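Local coordinates for N-methyltransferase (Streptoalloteichus sp. ATCC 53650, PDB 5BSZ), which probably transfers a methyl group from S-adenosylmethionine to an amino nitrogen of a deoxysugar, as a sugar N-methyltransferase connected with kedarcidin, at residues L21-R26 with R170-L175; D147-P152 with P236-F241; G153-G158 with S176-I181; D183-E188 with L208-A213. One frame throughout, in Å; residues are numbered along the deposited sequence.

Contact 1 of 4, residues L21-R26 with R170-L175; sequences LFYRGR and RTVVRL
Tyr23 lies lengthwise between Val172 and Arg174, and nearly all of the close packing in this contact is its work. One side of the phenol, at CE1, meets CG1 of Val172 at 3.6 Å, while on the other CE2 comes within 3.5 Å of CB of Arg174. The arginine chain is extended as far as NE, so that it runs back past the ring and brings CD to 3.6 Å from Tyr23 CD2. At its tip the phenol OH donates to the carbonyl O of Val172 (2.9 Å), arriving well above the carbonyl plane, 56° out of it. This is a helix laid on a beta sheet: the last turn of helix 18-24 reaches mainly through one aromatic side chain to strand 171-181 of the antiparallel four-stranded sheet, and Leu21 of the same helix lines the S-adenosyl-L-homocysteine pocket. The other end of the contact is loose. Arg24, poorly ordered, brings NE only to 3.9 Å from NH2 of Arg174, two like charges with guanidinium planes almost perpendicular, 86° apart. Each has other polar partners: Arg174 NE bonds to Tyr191 OH, and Arg24 NH2 has a weak hydrogen bond to Gln206 and a long, weak ion pair with Asp20.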
# COMPACT_ATOMS: atom_id res chain seq x y z
N LEU A 21 -5.51 0.96 20.68
CA LEU A 21 -6.11 1.62 21.82
C LEU A 21 -5.06 1.83 22.92
O LEU A 21 -5.07 2.87 23.57
CB LEU A 21 -7.41 0.93 22.28
CG LEU A 21 -8.61 1.07 21.31
CD1 LEU A 21 -10.01 0.92 21.94
CD2 LEU A 21 -8.56 2.36 20.51
N PHE A 22 -4.13 0.87 23.08
CA PHE A 22 -2.99 1.04 24.00
C PHE A 22 -2.28 2.34 23.65
O PHE A 22 -1.98 3.20 24.48
CB PHE A 22 -1.95 -0.09 23.88
CG PHE A 22 -0.54 0.41 24.05
CD1 PHE A 22 0.29 0.61 22.95
CD2 PHE A 22 -0.04 0.73 25.32
CE1 PHE A 22 1.58 1.09 23.11
CE2 PHE A 22 1.25 1.21 25.48
CZ PHE A 22 2.06 1.39 24.37
N TYR A 23 -2.02 2.45 22.35
CA TYR A 23 -1.13 3.44 21.82
C TYR A 23 -1.73 4.84 21.94
O TYR A 23 -1.13 5.73 22.56
CB TYR A 23 -0.81 3.05 20.38
CG TYR A 23 0.47 3.66 19.91
CD1 TYR A 23 1.65 2.92 19.90
CD2 TYR A 23 0.51 4.98 19.51
CE1 TYR A 23 2.84 3.50 19.48
CE2 TYR A 23 1.68 5.56 19.09
CZ TYR A 23 2.84 4.82 19.07
OH TYR A 23 4.00 5.43 18.64
N ARG A 24 -2.92 5.03 21.37
CA ARG A 24 -3.75 6.21 21.63
C ARG A 24 -3.78 6.61 23.11
O ARG A 24 -3.72 7.79 23.44
CB ARG A 24 -5.19 5.95 21.20
CG ARG A 24 -5.46 6.09 19.71
CD ARG A 24 -6.96 6.00 19.47
NE ARG A 24 -7.29 5.76 18.07
CZ ARG A 24 -8.42 5.21 17.64
NH1 ARG A 24 -9.36 4.81 18.49
NH2 ARG A 24 -8.61 5.04 16.34
N GLY A 25 -3.88 5.61 23.99
CA GLY A 25 -4.07 5.84 25.42
C GLY A 25 -2.91 6.46 26.18
O GLY A 25 -3.02 6.76 27.37
N ARG A 26 -1.79 6.69 25.50
CA ARG A 26 -0.53 6.90 26.21
C ARG A 26 -0.48 8.22 27.00
O ARG A 26 -0.08 8.23 28.17
CB ARG A 26 0.65 6.73 25.26
CG ARG A 26 1.11 5.28 25.17
CD ARG A 26 1.94 5.02 23.93
NE ARG A 26 2.70 6.20 23.52
CZ ARG A 26 3.82 6.62 24.10
NH1 ARG A 26 4.31 5.96 25.15
NH2 ARG A 26 4.45 7.69 23.65
N ARG A 170 12.30 -3.05 18.85
CA ARG A 170 11.03 -2.66 18.23
C ARG A 170 10.75 -1.16 18.41
O ARG A 170 10.95 -0.60 19.49
CB ARG A 170 9.88 -3.47 18.81
CG ARG A 170 8.53 -3.24 18.14
CD ARG A 170 7.68 -4.50 18.24
NE ARG A 170 6.27 -4.27 17.94
CZ ARG A 170 5.67 -4.52 16.77
NH1 ARG A 170 6.34 -5.02 15.74
NH2 ARG A 170 4.37 -4.28 16.62
N THR A 171 10.38 -0.50 17.32
CA THR A 171 10.02 0.91 17.28
C THR A 171 8.67 1.04 16.55
O THR A 171 8.49 0.45 15.50
CB THR A 171 11.07 1.72 16.51
OG1 THR A 171 12.27 1.81 17.26
CG2 THR A 171 10.65 3.14 16.29
N VAL A 172 7.72 1.81 17.09
CA VAL A 172 6.45 2.08 16.42
C VAL A 172 6.24 3.57 16.33
O VAL A 172 6.37 4.28 17.33
CB VAL A 172 5.29 1.45 17.23
CG1 VAL A 172 3.94 1.71 16.58
CG2 VAL A 172 5.55 -0.04 17.36
N VAL A 173 5.97 4.08 15.14
CA VAL A 173 5.64 5.46 14.96
C VAL A 173 4.22 5.58 14.47
O VAL A 173 3.74 4.72 13.73
CB VAL A 173 6.61 6.12 13.98
CG1 VAL A 173 8.03 5.91 14.46
CG2 VAL A 173 6.48 5.50 12.61
N ARG A 174 3.57 6.68 14.86
CA ARG A 174 2.18 6.94 14.53
C ARG A 174 1.98 8.34 14.03
O ARG A 174 2.56 9.28 14.56
CB ARG A 174 1.29 6.74 15.77
CG ARG A 174 -0.20 6.98 15.55
CD ARG A 174 -1.04 6.77 16.82
NE ARG A 174 -2.50 6.85 16.60
CZ ARG A 174 -3.21 7.98 16.60
NH1 ARG A 174 -2.61 9.14 16.79
NH2 ARG A 174 -4.53 7.94 16.39
N LEU A 175 1.15 8.51 13.01
CA LEU A 175 0.84 9.84 12.50
C LEU A 175 -0.66 9.86 12.23
O LEU A 175 -1.18 8.92 11.64
CB LEU A 175 1.59 10.10 11.20
CG LEU A 175 1.51 11.44 10.52
CD1 LEU A 175 2.04 12.47 11.51
CD2 LEU A 175 2.31 11.53 9.21

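Contact 2 of 4, residues D147-P152 with P236-F241; sequences DPWWSP and PRRGLF. With THM (thymidine), chain G.
The indole of Trp150 is sandwiched between the thymine base of thymidine and the side chain of Arg238. On one face the base lies with N3 above the ring centre, and Trp150 CZ2 comes to 3.3 Å from C5 of thymidine; on the opposite face Arg238 CD makes a CH-pi contact, 3.5 Å from the centroid of the six-membered ring. Farther along that face the guanidinium is in cation-pi contact with the five-membered ring, its plane tilted 58° from the indole. Pro236 O sits at the indole edge, near its plane. Against one face of the Arg238 guanidinium lies the Pro148 carbonyl, and at its edge is Asp147, whose OD1 accepts from NH2 in a salt bridge of 2.9 Å, met from above the carboxylate plane. With CG between the backbone N and the carbonyl carbon (chi1 54°), Arg238 lays that carbon against the indole, 3.6 Å from Trp150 CZ3. A water accepts from Arg238 NE and donates both to Asp147 OD1 and to Gly239 O, closing a small polar network. Such a loop, leaving the C-terminal end of a parallel strand, here 143-146, is where Rossmann-like methyltransferases usually build their pockets; Asp147 OD2 bonds to the backbone N of Thr115, a residue that binds S-adenosyl-L-homocysteine. Arg237 turns the other way, and its NH1 donates to O4 of thymidine (3.2 Å) along a nearly straight line, 168°. At the start of the loop, Pro148 CG rests at the edge of the Phe241 ring, 3.7 Å from CE2, and Tyr216 of helix 213-222 stacks on that same phenyl.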
# COMPACT_ATOMS: atom_id res chain seq x y z
N ASP A 147 -19.73 11.90 27.46
CA ASP A 147 -18.58 12.69 27.07
C ASP A 147 -18.69 12.83 25.55
O ASP A 147 -18.35 11.91 24.80
CB ASP A 147 -17.28 11.97 27.46
CG ASP A 147 -16.01 12.77 27.10
OD1 ASP A 147 -16.13 13.98 26.74
OD2 ASP A 147 -14.90 12.17 27.13
N PRO A 148 -19.27 13.94 25.09
CA PRO A 148 -19.62 14.11 23.69
C PRO A 148 -18.38 14.26 22.83
O PRO A 148 -17.29 14.55 23.35
CB PRO A 148 -20.45 15.41 23.70
CG PRO A 148 -19.77 16.21 24.74
CD PRO A 148 -19.42 15.21 25.82
N TRP A 149 -18.52 14.00 21.54
CA TRP A 149 -17.49 14.42 20.58
C TRP A 149 -17.74 15.91 20.31
O TRP A 149 -18.71 16.51 20.87
CB TRP A 149 -17.62 13.57 19.30
CG TRP A 149 -16.59 13.87 18.24
CD1 TRP A 149 -16.86 14.26 16.96
CD2 TRP A 149 -15.16 13.86 18.35
NE1 TRP A 149 -15.70 14.47 16.28
CE2 TRP A 149 -14.64 14.25 17.11
CE3 TRP A 149 -14.27 13.55 19.37
CZ2 TRP A 149 -13.26 14.35 16.87
CZ3 TRP A 149 -12.90 13.63 19.12
CH2 TRP A 149 -12.41 14.06 17.88
N TRP A 150 -16.83 16.51 19.53
CA TRP A 150 -16.93 17.91 19.10
C TRP A 150 -18.19 18.21 18.31
O TRP A 150 -18.82 17.32 17.75
CB TRP A 150 -15.64 18.40 18.40
CG TRP A 150 -14.42 18.16 19.24
CD1 TRP A 150 -13.50 17.13 19.11
CD2 TRP A 150 -14.00 18.91 20.39
NE1 TRP A 150 -12.52 17.21 20.11
CE2 TRP A 150 -12.81 18.30 20.89
CE3 TRP A 150 -14.51 20.05 21.05
CZ2 TRP A 150 -12.15 18.79 22.03
CZ3 TRP A 150 -13.82 20.55 22.16
CH2 TRP A 150 -12.66 19.93 22.63
N SER A 151 -18.58 19.50 18.35
CA SER A 151 -19.74 20.02 17.62
C SER A 151 -19.25 20.72 16.36
O SER A 151 -18.08 21.06 16.26
CB SER A 151 -20.42 21.05 18.55
OG SER A 151 -21.15 20.35 19.57
N PRO A 152 -20.16 21.06 15.44
CA PRO A 152 -19.67 21.82 14.28
C PRO A 152 -18.91 23.06 14.68
O PRO A 152 -17.89 23.33 14.03
CB PRO A 152 -20.96 22.17 13.54
CG PRO A 152 -21.81 21.00 13.82
CD PRO A 152 -21.55 20.64 15.24
N PRO A 236 -12.25 21.12 27.91
CA PRO A 236 -12.60 22.53 27.66
C PRO A 236 -13.33 22.70 26.34
O PRO A 236 -12.96 22.07 25.36
CB PRO A 236 -11.22 23.22 27.63
CG PRO A 236 -10.42 22.41 28.58
CD PRO A 236 -10.84 20.99 28.28
N ARG A 237 -14.38 23.51 26.38
CA ARG A 237 -15.19 23.92 25.25
C ARG A 237 -16.08 22.77 24.83
O ARG A 237 -16.90 22.91 23.93
CB ARG A 237 -14.35 24.40 24.06
CG ARG A 237 -13.18 25.32 24.36
CD ARG A 237 -12.95 26.28 23.19
NE ARG A 237 -12.69 25.54 21.97
CZ ARG A 237 -13.05 25.87 20.73
NH1 ARG A 237 -12.74 25.04 19.75
NH2 ARG A 237 -13.68 27.02 20.45
N ARG A 238 -16.00 21.62 25.47
CA ARG A 238 -17.15 20.74 25.23
C ARG A 238 -17.94 20.23 26.39
O ARG A 238 -19.12 20.01 26.24
CB ARG A 238 -16.87 19.58 24.29
CG ARG A 238 -15.72 18.70 24.61
CD ARG A 238 -15.65 17.63 23.51
NE ARG A 238 -15.19 16.43 24.23
CZ ARG A 238 -14.46 15.43 23.76
NH1 ARG A 238 -14.01 15.46 22.52
NH2 ARG A 238 -14.25 14.38 24.55
N GLY A 239 -17.31 19.99 27.52
CA GLY A 239 -18.10 19.68 28.66
C GLY A 239 -18.67 18.27 28.66
O GLY A 239 -18.15 17.38 27.95
N LEU A 240 -19.68 18.07 29.50
CA LEU A 240 -20.36 16.79 29.55
C LEU A 240 -21.83 17.02 29.43
O LEU A 240 -22.33 18.01 29.97
CB LEU A 240 -20.03 16.06 30.85
CG LEU A 240 -18.62 15.60 31.12
CD1 LEU A 240 -18.61 14.90 32.47
CD2 LEU A 240 -18.05 14.63 30.08
N PHE A 241 -22.53 16.09 28.78
CA PHE A 241 -23.98 16.05 28.85
C PHE A 241 -24.43 14.99 29.83
O PHE A 241 -23.97 13.83 29.78
CB PHE A 241 -24.60 15.83 27.48
CG PHE A 241 -24.34 16.96 26.54
CD1 PHE A 241 -25.08 18.14 26.62
CD2 PHE A 241 -23.30 16.89 25.64
CE1 PHE A 241 -24.80 19.20 25.76
CE2 PHE A 241 -23.00 17.95 24.80
CZ PHE A 241 -23.75 19.09 24.84
O5' THM G . -7.66 14.83 19.87
C5' THM G . -7.42 15.50 18.61
C4' THM G . -8.73 15.85 17.90
O4' THM G . -9.30 16.82 18.79
C3' THM G . -8.63 16.54 16.51
O3' THM G . -9.35 15.81 15.49
C2' THM G . -9.18 17.97 16.64
C1' THM G . -9.87 17.89 18.02
N1 THM G . -9.99 19.06 18.90
C2 THM G . -11.08 19.86 18.49
O2 THM G . -11.66 19.48 17.46
N3 THM G . -11.45 20.97 19.12
C4 THM G . -10.83 21.35 20.24
O4 THM G . -11.21 22.40 20.86
C5 THM G . -9.70 20.52 20.70
C5M THM G . -9.03 21.03 21.95
C6 THM G . -9.32 19.37 20.02
O HOH W 1 -15.72 16.49 27.09

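Contact 3 of 4, residues G153-G158 with S176-I181; sequences GTFLDG and SRSHRI. With THM (thymidine), chain G.
Phe155 and Arg180 run antiparallel alongside one another, with the phenyl and guanidinium planes 82° apart. The edge of the ring at CD2 is set over the guanidinium face, 3.8 Å from NH1, while at its far corner CZ comes to 3.5 Å from OG of Ser178. Asp157 approaches the guanidinium at its edge instead and is gripped side-on: Arg180 NE donates to the syn lone pair of Asp157 OD1 (3.0 Å), and Arg180 NH1 to OD2 (3.1 Å), the straighter of the two at 166°. A bend at chi3 (-51°) turns NE toward Asp157 OD1. NH1 also makes a weak bond to the carbonyl O of Phe155, and NH2 bonds to Pro152 O, tying down several points of the loop. An alanine in place of Arg180 would probably leave the Asp157 carboxylate without its counter-charge, Pro152 O without that bond, and Phe155 CD2 without the guanidinium beside it. Waters join Asp157 OD1 to the backbone N of Arg180 and Leu156 O to Ser178 OG. What the loop and strand hold between them is a nucleoside site: thymidine N3 donates to Thr154 O (3.0 Å), Leu156 N donates to its O2 (3.0 Å), and Ser178 OG bonds to O3' (2.7 Å). Loop backbone meets the base at its edge and the Ser178 side chain holds the sugar, consistent with a thymidine-linked sugar substrate.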
# COMPACT_ATOMS: atom_id res chain seq x y z
N GLY A 153 -19.36 23.77 15.72
CA GLY A 153 -18.70 25.00 16.21
C GLY A 153 -17.31 24.82 16.78
O GLY A 153 -16.38 25.62 16.52
N THR A 154 -17.13 23.71 17.49
CA THR A 154 -15.94 23.52 18.28
C THR A 154 -14.91 22.62 17.62
O THR A 154 -13.77 22.58 18.05
CB THR A 154 -16.29 23.01 19.70
OG1 THR A 154 -17.16 21.88 19.62
CG2 THR A 154 -17.02 24.14 20.51
N PHE A 155 -15.27 21.88 16.58
CA PHE A 155 -14.27 21.07 15.90
C PHE A 155 -13.25 22.00 15.26
O PHE A 155 -13.62 22.98 14.64
CB PHE A 155 -14.91 20.18 14.86
CG PHE A 155 -13.92 19.34 14.10
CD1 PHE A 155 -13.33 18.23 14.71
CD2 PHE A 155 -13.51 19.71 12.85
CE1 PHE A 155 -12.36 17.48 14.04
CE2 PHE A 155 -12.58 18.93 12.15
CZ PHE A 155 -12.00 17.83 12.75
N LEU A 156 -11.97 21.67 15.40
CA LEU A 156 -10.89 22.51 14.90
C LEU A 156 -10.28 21.83 13.71
O LEU A 156 -9.82 20.73 13.83
CB LEU A 156 -9.81 22.69 15.97
CG LEU A 156 -10.33 23.50 17.16
CD1 LEU A 156 -9.23 23.61 18.21
CD2 LEU A 156 -10.95 24.85 16.76
N ASP A 157 -10.28 22.49 12.56
CA ASP A 157 -9.61 22.03 11.36
C ASP A 157 -8.10 22.13 11.61
O ASP A 157 -7.65 22.87 12.47
CB ASP A 157 -10.03 22.95 10.20
CG ASP A 157 -11.55 23.13 10.15
OD1 ASP A 157 -12.20 22.12 9.85
OD2 ASP A 157 -12.11 24.23 10.46
N GLY A 158 -7.34 21.32 10.90
CA GLY A 158 -5.88 21.37 10.95
C GLY A 158 -5.20 20.45 11.95
O GLY A 158 -4.02 20.59 12.21
N SER A 176 -1.30 10.96 12.61
CA SER A 176 -2.74 11.04 12.48
C SER A 176 -3.12 12.42 11.96
O SER A 176 -2.38 13.39 12.15
CB SER A 176 -3.38 10.71 13.83
OG SER A 176 -3.30 11.83 14.69
N ARG A 177 -4.28 12.51 11.33
CA ARG A 177 -4.75 13.72 10.69
C ARG A 177 -6.26 13.68 10.72
O ARG A 177 -6.83 12.59 10.62
CB ARG A 177 -4.35 13.70 9.25
CG ARG A 177 -4.62 14.98 8.56
CD ARG A 177 -4.41 14.78 7.10
NE ARG A 177 -4.90 15.96 6.42
CZ ARG A 177 -5.94 15.99 5.61
NH1 ARG A 177 -6.28 17.14 5.06
NH2 ARG A 177 -6.65 14.90 5.34
N SER A 178 -6.91 14.84 10.87
CA SER A 178 -8.38 14.88 10.82
C SER A 178 -8.87 16.03 9.96
O SER A 178 -8.18 17.03 9.82
CB SER A 178 -8.98 14.87 12.23
OG SER A 178 -8.96 16.16 12.83
N HIS A 179 -10.03 15.88 9.33
CA HIS A 179 -10.65 16.96 8.60
C HIS A 179 -12.16 16.80 8.59
O HIS A 179 -12.71 15.71 8.82
CB HIS A 179 -10.14 17.09 7.16
CG HIS A 179 -10.58 16.01 6.22
ND1 HIS A 179 -9.97 14.77 6.18
CD2 HIS A 179 -11.49 16.02 5.23
CE1 HIS A 179 -10.54 14.05 5.25
NE2 HIS A 179 -11.50 14.76 4.69
N ARG A 180 -12.80 17.91 8.28
CA ARG A 180 -14.23 18.03 8.38
C ARG A 180 -14.80 17.73 7.01
O ARG A 180 -14.26 18.18 5.98
CB ARG A 180 -14.50 19.47 8.82
CG ARG A 180 -15.96 19.88 8.89
CD ARG A 180 -16.07 21.42 8.83
NE ARG A 180 -15.21 22.13 9.79
CZ ARG A 180 -15.56 22.49 11.02
NH1 ARG A 180 -14.70 23.14 11.79
NH2 ARG A 180 -16.79 22.22 11.48
N ILE A 181 -15.87 16.95 6.96
CA ILE A 181 -16.70 16.78 5.77
C ILE A 181 -18.17 16.91 6.12
O ILE A 181 -18.74 16.06 6.85
CB ILE A 181 -16.56 15.38 5.17
CG1 ILE A 181 -15.10 15.04 4.84
CG2 ILE A 181 -17.43 15.24 3.91
CD1 ILE A 181 -14.97 13.54 4.67
O5' THM G . -7.66 14.83 19.87
C5' THM G . -7.42 15.50 18.61
C4' THM G . -8.73 15.85 17.90
O4' THM G . -9.30 16.82 18.79
C3' THM G . -8.63 16.54 16.51
O3' THM G . -9.35 15.81 15.49
C2' THM G . -9.18 17.97 16.64
C1' THM G . -9.87 17.89 18.02
N1 THM G . -9.99 19.06 18.90
C2 THM G . -11.08 19.86 18.49
O2 THM G . -11.66 19.48 17.46
N3 THM G . -11.45 20.97 19.12
C4 THM G . -10.83 21.35 20.24
O4 THM G . -11.21 22.40 20.86
C5 THM G . -9.70 20.52 20.70
C5M THM G . -9.03 21.03 21.95
C6 THM G . -9.32 19.37 20.02
O HOH W 2 -8.86 18.97 12.37
O HOH W 3 -11.12 20.42 8.26
O HOH W 4 -13.73 24.74 8.61
O HOH W 5 -8.36 19.72 8.98

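Contact 4 of 4, residues D183-E188 with L208-A213; sequences DVSRHE and LTLFPA
Ser185 and Leu208 face each other as an antiparallel hydrogen-bonded pair. Ser185 N donates to Leu208 O (2.8 Å) and Leu208 N to Ser185 O (2.9 Å), each nearly along the C=O axis. One step on, Val184 and Thr209 form a non-hydrogen-bonded pair, and beyond them Leu210 N donates to Asp183 O (2.8 Å) at 169°. The ladder belongs to the open end of the beta hairpin of strands 184-195 and 198-209, at one margin of the antiparallel sheet. Leu210 bends over this end with CG anti to its carbonyl carbon (chi1 -56°), which sets CG 4.0 Å from Ser185 N, and its CD2 lies 4.0 Å from Ser185 OG. An alanine in place of Leu210 would probably open a gap beside Val184 O and the Ser185 side chain, since CG and both methyls would go. In the next shell, Ser185 OG shares a hydrogen bond with His187 NE2 (2.9 Å) in the plane of the imidazole. The hydroxyl, itself held by Trp149 NE1, probably helps fix the rotation of the imidazole, which touches thymidine, while Leu208 CD1 lies 4.0 Å from His187 NE2. Outside the hairpin, Thr209 OG1 bonds to Ala121 O and to His2 of the fourth subunit.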
# COMPACT_ATOMS: atom_id res chain seq x y z
N ASP A 183 -21.15 17.52 8.18
CA ASP A 183 -21.19 17.44 9.65
C ASP A 183 -20.50 16.17 10.21
O ASP A 183 -20.91 15.68 11.25
CB ASP A 183 -22.62 17.60 10.20
CG ASP A 183 -23.51 16.40 9.87
OD1 ASP A 183 -23.18 15.73 8.88
OD2 ASP A 183 -24.52 16.08 10.54
N VAL A 184 -19.44 15.70 9.56
CA VAL A 184 -18.59 14.58 9.96
C VAL A 184 -17.16 14.99 10.11
O VAL A 184 -16.66 15.84 9.37
CB VAL A 184 -18.80 13.41 8.93
CG1 VAL A 184 -17.64 12.42 8.82
CG2 VAL A 184 -20.10 12.74 9.22
N SER A 185 -16.46 14.54 11.15
CA SER A 185 -15.00 14.64 11.18
C SER A 185 -14.43 13.27 10.76
O SER A 185 -14.94 12.22 11.15
CB SER A 185 -14.48 15.09 12.53
OG SER A 185 -14.88 14.24 13.61
N ARG A 186 -13.48 13.30 9.84
CA ARG A 186 -12.84 12.12 9.31
C ARG A 186 -11.43 12.04 9.80
O ARG A 186 -10.62 12.98 9.64
CB ARG A 186 -12.87 12.16 7.78
CG ARG A 186 -12.19 10.97 7.13
CD ARG A 186 -12.74 10.77 5.73
NE ARG A 186 -14.13 10.27 5.74
CZ ARG A 186 -14.83 10.02 4.66
NH1 ARG A 186 -14.30 10.22 3.46
NH2 ARG A 186 -16.03 9.48 4.75
N HIS A 187 -11.14 10.92 10.44
CA HIS A 187 -9.88 10.73 11.17
C HIS A 187 -9.01 9.67 10.49
O HIS A 187 -9.42 8.51 10.30
CB HIS A 187 -10.21 10.33 12.64
CG HIS A 187 -10.96 11.39 13.34
ND1 HIS A 187 -10.34 12.32 14.15
CD2 HIS A 187 -12.27 11.74 13.29
CE1 HIS A 187 -11.25 13.19 14.57
NE2 HIS A 187 -12.42 12.87 14.06
N GLU A 188 -7.81 10.07 10.08
CA GLU A 188 -6.87 9.10 9.49
C GLU A 188 -5.72 8.83 10.44
O GLU A 188 -5.12 9.80 10.96
CB GLU A 188 -6.26 9.68 8.26
CG GLU A 188 -7.15 9.88 7.11
CD GLU A 188 -6.56 10.82 6.08
OE1 GLU A 188 -6.50 12.05 6.33
OE2 GLU A 188 -6.17 10.31 5.00
N LEU A 208 -16.64 10.39 12.66
CA LEU A 208 -17.51 10.70 13.78
C LEU A 208 -18.41 11.88 13.42
O LEU A 208 -17.95 12.83 12.75
CB LEU A 208 -16.61 11.10 14.95
CG LEU A 208 -15.68 10.02 15.54
CD1 LEU A 208 -14.67 10.59 16.49
CD2 LEU A 208 -16.50 8.94 16.25
N THR A 209 -19.67 11.82 13.84
CA THR A 209 -20.61 12.90 13.54
C THR A 209 -20.38 14.10 14.48
O THR A 209 -20.18 13.92 15.67
CB THR A 209 -22.03 12.41 13.69
OG1 THR A 209 -22.13 11.27 12.88
CG2 THR A 209 -23.05 13.47 13.26
N LEU A 210 -20.43 15.32 13.95
CA LEU A 210 -20.40 16.53 14.71
C LEU A 210 -21.82 16.98 15.05
O LEU A 210 -22.54 17.49 14.17
CB LEU A 210 -19.64 17.61 13.92
CG LEU A 210 -18.21 17.25 13.48
CD1 LEU A 210 -17.66 18.22 12.43
CD2 LEU A 210 -17.34 17.20 14.71
N PHE A 211 -22.28 16.67 16.26
CA PHE A 211 -23.64 17.06 16.67
C PHE A 211 -23.61 18.35 17.45
O PHE A 211 -22.76 18.53 18.33
CB PHE A 211 -24.31 16.02 17.56
CG PHE A 211 -24.54 14.70 16.93
CD1 PHE A 211 -23.77 13.62 17.26
CD2 PHE A 211 -25.61 14.50 16.06
CE1 PHE A 211 -24.01 12.38 16.68
CE2 PHE A 211 -25.87 13.28 15.50
CZ PHE A 211 -25.08 12.19 15.83
N PRO A 212 -24.52 19.28 17.13
CA PRO A 212 -24.56 20.45 18.00
C PRO A 212 -25.10 20.10 19.39
O PRO A 212 -25.81 19.12 19.56
CB PRO A 212 -25.55 21.41 17.28
CG PRO A 212 -26.26 20.62 16.23
CD PRO A 212 -25.42 19.38 15.96
N ALA A 213 -24.79 20.93 20.37
CA ALA A 213 -25.29 20.78 21.75
C ALA A 213 -26.76 20.41 21.81
O ALA A 213 -27.11 19.53 22.60
CB ALA A 213 -25.01 22.07 22.54
O HOH W 6 -24.85 17.46 12.91

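The four contacts show how a Rossmann-like domain and an antiparallel sheet can enclose a site between them. Contacts 2, 3 and 4 cluster, their centres 8 to 14 Å apart, whereas contact 1 stands 21 to 25 Å from each. Contacts 1 and 3 use strand 171-181, whose sheet neighbour, 184-195, carries contact 4. Along the chain, contact 2 spans both contact 3 and contact 4, which follow in series, and its segments alternate with those of contact 1. Contacts 2 and 3 bind thymidine directly, contact 4 supplies His187 to it, and contact 1 lies beside S-adenosyl-L-homocysteine. Contacts 1, 3 and 4 also meet other subunits, so pocket and assembly share strands.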